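Local coordinates for protein tryptophanyl-tRNA synthetase (PDB 3HV0) that probably charges tRNA(Trp) with L-tryptophan at the expense of ATP, this chain being the C-terminal part of a longer protein and carrying its class I catalytic core, at residues 322-325 and 329-332; 335-338 and 343-346; 82-87 and 117-122. One frame throughout, in Å; residues are numbered along the deposited sequence.

Contact 1: residues 322-325 and 329-332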
loop_
_atom_site.group_PDB
_atom_site.type_symbol
_atom_site.label_atom_id
_atom_site.label_comp_id
_atom_site.label_asym_id
_atom_site.label_seq_id
_atom_site.Cartn_x
_atom_site.Cartn_y
_atom_site.Cartn_z
ATOM N N PHE A 322 13.470 -20.644 -29.290
ATOM C CA PHE A 322 12.426 -20.653 -28.269
ATOM C C PHE A 322 11.234 -21.470 -28.744
ATOM O O PHE A 322 10.621 -22.193 -27.961
ATOM C CB PHE A 322 11.931 -19.228 -27.955
ATOM C CG PHE A 322 12.936 -18.371 -27.234
ATOM C CD1 PHE A 322 14.104 -17.966 -27.859
ATOM C CD2 PHE A 322 12.702 -17.940 -25.947
ATOM C CE1 PHE A 322 15.035 -17.168 -27.212
ATOM C CE2 PHE A 322 13.633 -17.130 -25.289
ATOM C CZ PHE A 322 14.803 -16.748 -25.929
ATOM N N LEU A 323 10.905 -21.342 -30.029
ATOM C CA LEU A 323 9.658 -21.888 -30.578
ATOM C C LEU A 323 9.757 -23.346 -31.048
ATOM O O LEU A 323 8.876 -24.153 -30.756
ATOM C CB LEU A 323 9.154 -21.005 -31.730
ATOM C CG LEU A 323 8.278 -19.808 -31.340
ATOM C CD1 LEU A 323 8.913 -18.952 -30.268
ATOM C CD2 LEU A 323 7.992 -18.966 -32.569
ATOM N N MET A 324 10.820 -23.690 -31.773
ATOM C CA MET A 324 10.847 -24.970 -32.488
ATOM C C MET A 324 11.025 -26.180 -31.578
ATOM O O MET A 324 12.113 -26.435 -31.079
ATOM C CB MET A 324 11.904 -24.980 -33.597
ATOM C CG MET A 324 11.400 -24.418 -34.923
ATOM S SD MET A 324 12.164 -25.201 -36.330
ATOM C CE MET A 324 13.882 -25.107 -35.852
ATOM N N GLU A 325 9.944 -26.932 -31.396
ATOM C CA GLU A 325 9.978 -28.180 -30.624
ATOM C C GLU A 325 10.723 -29.317 -31.344
ATOM O O GLU A 325 10.997 -30.352 -30.736
ATOM C CB GLU A 325 8.548 -28.623 -30.263
ATOM C CG GLU A 325 7.971 -27.869 -29.062
ATOM C CD GLU A 325 6.530 -27.400 -29.258
ATOM O OE1 GLU A 325 5.690 -28.184 -29.759
ATOM O OE2 GLU A 325 6.239 -26.236 -28.899
ATOM N N LYS A 329 15.258 -30.359 -36.970
ATOM C CA LYS A 329 15.043 -29.233 -37.880
ATOM C C LYS A 329 15.972 -28.072 -37.533
ATOM O O LYS A 329 16.653 -27.523 -38.408
ATOM C CB LYS A 329 13.596 -28.729 -37.819
ATOM C CG LYS A 329 12.596 -29.542 -38.631
ATOM C CD LYS A 329 11.695 -28.629 -39.479
ATOM C CE LYS A 329 10.207 -28.942 -39.308
ATOM N NZ LYS A 329 9.665 -28.407 -38.028
ATOM N N LEU A 330 15.990 -27.720 -36.249
ATOM C CA LEU A 330 16.704 -26.540 -35.764
ATOM C C LEU A 330 18.194 -26.595 -36.079
ATOM O O LEU A 330 18.728 -25.659 -36.666
ATOM C CB LEU A 330 16.461 -26.347 -34.259
ATOM C CG LEU A 330 16.438 -24.893 -33.785
ATOM C CD1 LEU A 330 15.328 -24.669 -32.803
ATOM C CD2 LEU A 330 17.755 -24.515 -33.161
ATOM N N GLU A 331 18.857 -27.688 -35.711
ATOM C CA GLU A 331 20.282 -27.876 -36.042
ATOM C C GLU A 331 20.544 -27.669 -37.536
ATOM O O GLU A 331 21.497 -26.989 -37.926
ATOM C CB GLU A 331 20.784 -29.263 -35.591
ATOM C CG GLU A 331 22.026 -29.773 -36.348
ATOM C CD GLU A 331 22.767 -30.907 -35.640
ATOM O OE1 GLU A 331 22.965 -30.816 -34.410
ATOM O OE2 GLU A 331 23.180 -31.878 -36.323
ATOM N N GLU A 332 19.687 -28.253 -38.364
ATOM C CA GLU A 332 19.890 -28.229 -39.808
ATOM C C GLU A 332 19.603 -26.863 -40.426
ATOM O O GLU A 332 20.315 -26.439 -41.333
ATOM C CB GLU A 332 19.079 -29.340 -40.479
ATOM C CG GLU A 332 19.706 -30.718 -40.267
ATOM C CD GLU A 332 21.180 -30.773 -40.684
ATOM O OE1 GLU A 332 21.522 -30.217 -41.752
ATOM O OE2 GLU A 332 21.995 -31.365 -39.940
#
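M324 and L330 carry this contact by apolar packing. M324 CB lies 3.5 Å from L330 CD1. The methyl CE of M324 reaches further, against L330 CB and CG, but its fit there is too tight to be read closely. The two side chains cross obliquely. K329 adds a looser touch, with its CB 4.1 Å from M324 SD and the two side chains crossing at about a right angle. No hydrogen bond joins the two segments. The methionine side chain is bent at chi2 and chi3. Its methyl turns toward L330, though its exact placing is doubtful.

Backbone polar groups are held by residues further out. R53 NH2 bonds M324 O, just where the chain leaves helix 315-323. D326 OD2 bonds K329 N in the first turn of the next helix. W317 and R321 of helix 315-323 and R53 of a loop also touch the leucine.

The contact closes a tight corner between two consecutive helices, 315-323 and 327-339. E354 of helix 344-367 covers M324, and L351 and L355 of that helix meet L323 on the neighbouring turn.

Contact 2: residues 335-338 and 343-346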
loop_
_atom_site.group_PDB
_atom_site.type_symbol
_atom_site.label_atom_id
_atom_site.label_comp_id
_atom_site.label_asym_id
_atom_site.label_seq_id
_atom_site.Cartn_x
_atom_site.Cartn_y
_atom_site.Cartn_z
ATOM N N LYS A 335 22.675 -24.902 -39.399
ATOM C CA LYS A 335 23.799 -25.302 -40.245
ATOM C C LYS A 335 23.674 -24.698 -41.645
ATOM O O LYS A 335 24.610 -24.090 -42.141
ATOM C CB LYS A 335 23.885 -26.830 -40.344
ATOM N N LYS A 336 22.518 -24.871 -42.275
ATOM C CA LYS A 336 22.297 -24.373 -43.633
ATOM C C LYS A 336 22.363 -22.843 -43.731
ATOM O O LYS A 336 22.934 -22.302 -44.682
ATOM C CB LYS A 336 20.957 -24.881 -44.183
ATOM N N TYR A 337 21.776 -22.158 -42.752
ATOM C CA TYR A 337 21.787 -20.681 -42.692
ATOM C C TYR A 337 23.168 -20.126 -42.321
ATOM O O TYR A 337 23.529 -19.016 -42.716
ATOM C CB TYR A 337 20.733 -20.179 -41.697
ATOM C CG TYR A 337 20.513 -18.671 -41.676
ATOM C CD1 TYR A 337 20.400 -17.937 -42.858
ATOM C CD2 TYR A 337 20.376 -17.986 -40.474
ATOM C CE1 TYR A 337 20.188 -16.558 -42.839
ATOM C CE2 TYR A 337 20.153 -16.610 -40.444
ATOM C CZ TYR A 337 20.060 -15.898 -41.624
ATOM O OH TYR A 337 19.840 -14.531 -41.589
ATOM N N SER A 338 23.922 -20.900 -41.548
ATOM C CA SER A 338 25.324 -20.603 -41.272
ATOM C C SER A 338 26.202 -20.719 -42.535
ATOM O O SER A 338 27.009 -19.839 -42.828
ATOM C CB SER A 338 25.848 -21.553 -40.192
ATOM O OG SER A 338 27.261 -21.642 -40.206
ATOM N N LEU A 343 19.003 -18.410 -47.441
ATOM C CA LEU A 343 19.035 -16.958 -47.350
ATOM C C LEU A 343 18.280 -16.476 -46.106
ATOM O O LEU A 343 17.473 -17.208 -45.517
ATOM C CB LEU A 343 18.459 -16.315 -48.619
ATOM C CG LEU A 343 19.272 -16.570 -49.898
ATOM C CD1 LEU A 343 18.792 -17.825 -50.626
ATOM C CD2 LEU A 343 19.228 -15.365 -50.828
ATOM N N SER A 344 18.573 -15.243 -45.706
ATOM C CA SER A 344 17.822 -14.547 -44.665
ATOM C C SER A 344 16.320 -14.586 -44.938
ATOM O O SER A 344 15.514 -14.703 -44.011
ATOM C CB SER A 344 18.290 -13.094 -44.576
ATOM O OG SER A 344 17.330 -12.270 -43.942
ATOM N N GLY A 345 15.949 -14.482 -46.208
ATOM C CA GLY A 345 14.557 -14.549 -46.619
ATOM C C GLY A 345 13.825 -15.795 -46.172
ATOM O O GLY A 345 12.705 -15.694 -45.686
ATOM N N GLU A 346 14.445 -16.966 -46.315
ATOM C CA GLU A 346 13.776 -18.230 -45.963
ATOM C C GLU A 346 13.670 -18.426 -44.442
ATOM O O GLU A 346 12.629 -18.854 -43.933
ATOM C CB GLU A 346 14.473 -19.442 -46.600
ATOM C CG GLU A 346 13.522 -20.630 -46.813
ATOM C CD GLU A 346 14.224 -21.968 -46.995
ATOM O OE1 GLU A 346 15.413 -21.992 -47.382
ATOM O OE2 GLU A 346 13.571 -23.007 -46.759
#
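L343 meets the ring of Y337 with its backbone, not with its side chain. Y337 CE1 is 3.8 Å from L343 C, and Y337 CD1 is 4.0 Å from L343 O. The leucine CB points away from the helix that carries the tyrosine, and its side chain touches E301 instead. L343 holds the N-cap position of helix 344-367. Within its own segment, L343 O accepts a weak hydrogen bond from E346 N at 3.1 Å, in the first turn of that helix.

The contact lies at the turn joining two consecutive helices, 327-339 and 344-367. The second starts against the last turns of the first. In class I tryptophanyl-tRNA synthetases a C-terminal helical region of this kind follows the Rossmann-like core and takes part in anticodon recognition, so these helices probably belong to it.

S344 comes next and gives the closest approach. Its backbone N lies 3.5 Å from Y337 CE1. The ring is set obliquely against this peptide. CG stands anti to the backbone N of Y337 (chi1 -172°), which carries the ring across to the start of the following helix. Y337 OH stands beside S344, 3.7 Å from its CB.

The two hydroxyls do not bond each other, since S344 OG and Y337 OH are 4.1 Å apart. S295 lies between them in the bonding. Its OG makes a hydrogen bond with the serine hydroxyl. D314 OD1 holds the phenol end, and S295 OG adds a weak bond there. A309 packs against the same tyrosine side chain.

Contact 3: residues 82-87 and 117-122. With TRP (tryptophan), chain C.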
loop_
_atom_site.group_PDB
_atom_site.type_symbol
_atom_site.label_atom_id
_atom_site.label_comp_id
_atom_site.label_asym_id
_atom_site.label_seq_id
_atom_site.Cartn_x
_atom_site.Cartn_y
_atom_site.Cartn_z
ATOM N N GLY A 82 3.241 -7.245 -15.950
ATOM C CA GLY A 82 2.908 -5.828 -15.836
ATOM C C GLY A 82 2.091 -5.364 -17.025
ATOM O O GLY A 82 2.626 -5.283 -18.118
ATOM N N PRO A 83 0.789 -5.079 -16.835
ATOM C CA PRO A 83 -0.089 -4.691 -17.926
ATOM C C PRO A 83 0.132 -3.267 -18.461
ATOM O O PRO A 83 -0.630 -2.363 -18.136
ATOM C CB PRO A 83 -1.480 -4.798 -17.296
ATOM C CG PRO A 83 -1.271 -4.553 -15.899
ATOM C CD PRO A 83 0.062 -5.103 -15.555
ATOM N N SER A 84 1.152 -3.082 -19.295
ATOM C CA SER A 84 1.382 -1.811 -19.984
ATOM C C SER A 84 0.798 -1.793 -21.387
ATOM O O SER A 84 0.822 -0.765 -22.062
ATOM C CB SER A 84 2.875 -1.538 -20.058
ATOM O OG SER A 84 3.586 -2.754 -20.136
ATOM N N SER A 85 0.302 -2.941 -21.843
ATOM C CA SER A 85 -0.313 -3.061 -23.170
ATOM C C SER A 85 -1.485 -4.009 -23.052
ATOM O O SER A 85 -1.520 -4.855 -22.161
ATOM C CB SER A 85 0.693 -3.604 -24.195
ATOM O OG SER A 85 0.985 -4.978 -23.965
ATOM N N GLU A 86 -2.437 -3.867 -23.963
ATOM C CA GLU A 86 -3.663 -4.654 -23.920
ATOM C C GLU A 86 -3.412 -6.127 -24.227
ATOM O O GLU A 86 -4.128 -6.990 -23.707
ATOM C CB GLU A 86 -4.716 -4.095 -24.869
ATOM C CG GLU A 86 -6.127 -4.481 -24.447
ATOM C CD GLU A 86 -7.198 -3.936 -25.364
ATOM O OE1 GLU A 86 -7.518 -2.728 -25.249
ATOM O OE2 GLU A 86 -7.732 -4.736 -26.176
ATOM N N SER A 87 -2.397 -6.409 -25.048
ATOM C CA SER A 87 -2.021 -7.785 -25.360
ATOM C C SER A 87 -0.579 -8.111 -24.958
ATOM O O SER A 87 0.294 -7.255 -24.924
ATOM C CB SER A 87 -2.221 -8.053 -26.845
ATOM O OG SER A 87 -2.076 -9.438 -27.102
ATOM N N ASP A 117 -0.960 -1.503 -10.448
ATOM C CA ASP A 117 -0.347 -0.442 -9.661
ATOM C C ASP A 117 1.031 -0.004 -10.173
ATOM O O ASP A 117 1.278 1.191 -10.311
ATOM C CB ASP A 117 -0.268 -0.839 -8.177
ATOM C CG ASP A 117 0.341 -2.228 -7.953
ATOM O OD1 ASP A 117 0.766 -2.856 -8.936
ATOM O OD2 ASP A 117 0.390 -2.681 -6.790
ATOM N N GLU A 118 1.905 -0.963 -10.475
ATOM C CA GLU A 118 3.289 -0.680 -10.897
ATOM C C GLU A 118 3.368 0.210 -12.134
ATOM O O GLU A 118 4.132 1.155 -12.180
ATOM C CB GLU A 118 4.038 -2.012 -11.159
ATOM C CG GLU A 118 5.429 -1.885 -11.813
ATOM C CD GLU A 118 6.047 -3.243 -12.227
ATOM O OE1 GLU A 118 5.312 -4.282 -12.263
ATOM O OE2 GLU A 118 7.277 -3.262 -12.537
ATOM N N LYS A 119 2.581 -0.124 -13.146
ATOM C CA LYS A 119 2.730 0.437 -14.499
ATOM C C LYS A 119 2.068 1.778 -14.573
ATOM O O LYS A 119 2.534 2.670 -15.275
ATOM C CB LYS A 119 2.152 -0.523 -15.550
ATOM C CG LYS A 119 2.865 -1.895 -15.580
ATOM C CD LYS A 119 4.361 -1.674 -15.880
ATOM C CE LYS A 119 5.134 -2.965 -16.069
ATOM N NZ LYS A 119 6.510 -2.680 -16.609
ATOM N N PHE A 120 0.997 1.949 -13.815
ATOM C CA PHE A 120 0.518 3.284 -13.560
ATOM C C PHE A 120 1.597 4.120 -12.856
ATOM O O PHE A 120 1.720 5.316 -13.122
ATOM C CB PHE A 120 -0.735 3.241 -12.720
ATOM C CG PHE A 120 -1.132 4.579 -12.162
ATOM C CD1 PHE A 120 -1.662 5.539 -12.984
ATOM C CD2 PHE A 120 -0.983 4.861 -10.827
ATOM C CE1 PHE A 120 -2.038 6.770 -12.492
ATOM C CE2 PHE A 120 -1.365 6.098 -10.321
ATOM C CZ PHE A 120 -1.884 7.056 -11.153
ATOM N N ILE A 121 2.376 3.503 -11.961
ATOM C CA ILE A 121 3.372 4.248 -11.197
ATOM C C ILE A 121 4.592 4.646 -12.029
ATOM O O ILE A 121 5.035 5.797 -11.967
ATOM C CB ILE A 121 3.819 3.516 -9.905
ATOM C CG1 ILE A 121 2.755 3.676 -8.816
ATOM C CG2 ILE A 121 5.135 4.123 -9.372
ATOM C CD1 ILE A 121 2.591 5.122 -8.352
ATOM N N PHE A 122 5.092 3.701 -12.822
ATOM C CA PHE A 122 6.364 3.839 -13.530
ATOM C C PHE A 122 6.273 4.398 -14.937
ATOM O O PHE A 122 7.307 4.658 -15.555
ATOM C CB PHE A 122 7.043 2.472 -13.597
ATOM C CG PHE A 122 7.808 2.130 -12.363
ATOM C CD1 PHE A 122 9.175 2.331 -12.307
ATOM C CD2 PHE A 122 7.163 1.600 -11.254
ATOM C CE1 PHE A 122 9.887 2.016 -11.167
ATOM C CE2 PHE A 122 7.861 1.264 -10.118
ATOM C CZ PHE A 122 9.228 1.476 -10.070
HETATM N N TRP C . 6.808 -6.251 -12.638
HETATM C CA TRP C . 6.842 -7.438 -13.543
HETATM C C TRP C . 6.921 -6.983 -14.992
HETATM O O TRP C . 6.576 -5.828 -15.304
HETATM C CB TRP C . 5.632 -8.370 -13.331
HETATM C CG TRP C . 5.802 -9.341 -12.186
HETATM C CD1 TRP C . 5.209 -9.272 -10.949
HETATM C CD2 TRP C . 6.601 -10.534 -12.172
HETATM N NE1 TRP C . 5.589 -10.339 -10.181
HETATM C CE2 TRP C . 6.453 -11.121 -10.899
HETATM C CE3 TRP C . 7.421 -11.160 -13.106
HETATM C CZ2 TRP C . 7.097 -12.303 -10.541
HETATM C CZ3 TRP C . 8.063 -12.331 -12.745
HETATM C CH2 TRP C . 7.904 -12.886 -11.464
HETATM O OXT TRP C . 7.347 -7.776 -15.852
#
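Van der Waals packing joins the two segments, and K119 provides nearly all of it. Its CE lies 3.6 Å from G82 CA, and its CG lies 4.0 Å from P83 N. The chain bends at chi2 (-59°) and then runs extended over G82, where the glycine puts no side chain in its way. S84 flanks it more loosely.

E118 and K119 approach the bound tryptophan from the helix, G82 from the loop. The amino N of the ligand donates a short hydrogen bond to E118 OE1, at 2.5 Å. E118 chi1 (171°) sends the side chain out from the helix, and it stays extended to the ligand. T115 OG1 also bonds OE1 and helps place the carboxylate. K119 NZ lies 3.4 Å from TRP O, an oxygen of the ligand's carboxylate, without a defined bond. G82 N is 3.7 Å from the same TRP O. Y78 OH is another hydrogen-bond partner of the ligand.

Hydrogen bonds within the loop shape it. S84 N bonds G82 O at 2.9 Å, making an inverse gamma turn centred on P83. S85 OG donates to S87 O at 2.6 Å.

The loop leaves strand 76-81 of the Rossmann-like core and leads toward the HIGH signature (HVGH here) and helix 93-106. Helix 116-122 follows the adjacent strand 110-114. Helix 128-143 packs on P83, helix 192-202 packs on E118, and Y165 of the second subunit bonds D117.

Contacts 1 and 2 are neighbours in sequence and in space. Their centres lie 13 Å apart, and helix 327-339 serves both: its start in contact 1, its later turns in contact 2. They close two successive helix-to-helix turns, and helix 344-367 borders both. Contact 3 belongs to the catalytic core and lines the pocket of the bound tryptophan. Its centre is 33 Å from that of contact 1 and 38 Å from that of contact 2. Nearest atoms are about 15 Å and 24 Å away, so neither helical corner touches it. Contacts 1 and 3 lie on opposite sides of the chain's centre.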